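Local coordinates for uncharacterized protein DUF1185 (Bordetella bronchiseptica RB50, PDB 3BYQ), which is of unknown function but adopts a variant of the Bacillus chorismate mutase fold and may play a role in amino-acid metabolism, at the interface of chains A and B. Coordinates in Å, arbitrary orientation; residue numbers count along the deposited sequence, not the author numbering. Chains: chain A/B, Uncharacterized protein DUF1185.

The interface of chains A and B. Residues chain A 20-21; chain B 8, 158.
A:Glu20 and B:Arg158 form a salt bridge between two loops, in one part of the two-fold symmetric interface between chains A and B. The same pair recurs with the chains exchanged. The protein is deposited as a six-chain assembly. The contact may help hold the chains together, though the structure alone does not show that this assembly is the biological one. Beside the bridge, A:Asn21 faces B:Arg8 on strand 7-17, at a distance and without a bond.

The chain of A:Glu20 runs straight toward the partner. From CB, a chi1 of -161° turns CG away from the backbone N. The extended shape beyond CG carries the carboxylate out to chain B. CD comes within 3.9 Å of B:Arg158 NH2. OE2 does the touching. It accepts a hydrogen bond from B:Arg158 NH2 at 3.0 Å, with an angle of 160° at the hydrogen. A second bond to OE2, from NH1 of the same guanidinium, is weak and more bent, at 3.3 Å. Both terminal nitrogens therefore converge on one carboxylate oxygen, rather than pairing with two. OE1 points away from B:Arg158, 4.9 Å from its NH2.

The two flat groups are strongly turned against each other, with planes 68° apart. OE2 sits at the edge of the guanidinium, nearly in its plane. NH2 meets the carboxylate differently, on the anti side of OE2 and tilted out of the carboxylate plane. B:Arg158 is itself extended from CG to NE, and the two chains meet roughly perpendicular.

CZ of the B:Arg8 guanidinium lies 3.7 Å above the plane of the B:Arg158 guanidinium, offset toward its rim, with the two planes tilted. B:Arg8 NH1 is 5.0 Å from A:Glu20 OE2, too far for a direct bond. Its positive charge may add longer-range attraction for the carboxylate. Across the interface, B:Arg8 CD stands 4.5 Å from A:Asn21 OD1, the side-chain amide oxygen.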
ATOM      1  N   GLU A  20     -18.805 -16.157  -6.072  1.00 21.46           N
ATOM      2  CA  GLU A  20     -18.658 -14.715  -5.846  1.00 19.98           C
ATOM      3  C   GLU A  20     -20.047 -14.149  -5.604  1.00 21.44           C
ATOM      4  O   GLU A  20     -20.495 -13.207  -6.266  1.00 22.03           O
ATOM      5  CB  GLU A  20     -17.921 -13.956  -6.953  1.00 21.18           C
ATOM      6  CG  GLU A  20     -17.439 -12.637  -6.414  1.00 20.69           C
ATOM      7  CD  GLU A  20     -16.694 -11.756  -7.421  1.00 20.88           C
ATOM      8  OE1 GLU A  20     -16.596 -12.095  -8.629  1.00 22.29           O
ATOM      9  OE2 GLU A  20     -16.191 -10.734  -6.982  1.00 23.05           O
ATOM     10  N   ASN A  21     -20.722 -14.809  -4.668  1.00 20.16           N
ATOM     11  CA  ASN A  21     -22.044 -14.469  -4.154  1.00 23.58           C
ATOM     12  C   ASN A  21     -23.209 -14.727  -5.066  1.00 22.00           C
ATOM     13  O   ASN A  21     -24.330 -14.327  -4.788  1.00 24.12           O
ATOM     14  CB  ASN A  21     -22.065 -13.050  -3.559  1.00 23.07           C
ATOM     15  CG  ASN A  21     -20.993 -12.874  -2.496  1.00 27.91           C
ATOM     16  OD1 ASN A  21     -20.127 -12.000  -2.578  1.00 33.98           O
ATOM     17  ND2 ASN A  21     -21.010 -13.752  -1.532  1.00 25.75           N
TER
ATOM     18  N   ARG B   8     -16.002 -18.670   0.485  1.00 15.77           N
ATOM     19  CA  ARG B   8     -16.027 -18.043  -0.820  1.00 16.88           C
ATOM     20  C   ARG B   8     -14.829 -18.501  -1.651  1.00 14.72           C
ATOM     21  O   ARG B   8     -14.935 -18.869  -2.806  1.00 16.30           O
ATOM     22  CB  ARG B   8     -16.026 -16.514  -0.686  1.00 15.32           C
ATOM     23  CG  ARG B   8     -16.037 -15.860  -2.047  1.00 15.57           C
ATOM     24  CD  ARG B   8     -16.362 -14.387  -2.036  1.00 14.21           C
ATOM     25  NE  ARG B   8     -15.421 -13.552  -1.315  1.00 17.01           N
ATOM     26  CZ  ARG B   8     -14.369 -12.945  -1.846  1.00 18.89           C
ATOM     27  NH1 ARG B   8     -14.051 -13.136  -3.094  1.00 18.01           N
ATOM     28  NH2 ARG B   8     -13.600 -12.183  -1.082  1.00 17.97           N
ATOM     29  N   ARG B 158     -13.649  -8.904   2.416  1.00 16.82           N
ATOM     30  CA  ARG B 158     -14.530  -7.805   2.076  1.00 17.10           C
ATOM     31  C   ARG B 158     -15.172  -7.451   3.449  1.00 17.75           C
ATOM     32  O   ARG B 158     -14.976  -8.163   4.413  1.00 16.95           O
ATOM     33  CB  ARG B 158     -15.478  -8.191   0.957  1.00 18.94           C
ATOM     34  CG  ARG B 158     -14.651  -8.436  -0.313  1.00 20.02           C
ATOM     35  CD  ARG B 158     -15.498  -8.767  -1.428  1.00 19.23           C
ATOM     36  NE  ARG B 158     -14.717  -9.199  -2.581  1.00 17.22           N
ATOM     37  CZ  ARG B 158     -15.254  -9.493  -3.767  1.00 17.50           C
ATOM     38  NH1 ARG B 158     -16.545  -9.316  -4.001  1.00 23.37           N
ATOM     39  NH2 ARG B 158     -14.482  -9.948  -4.709  1.00 19.89           N
TER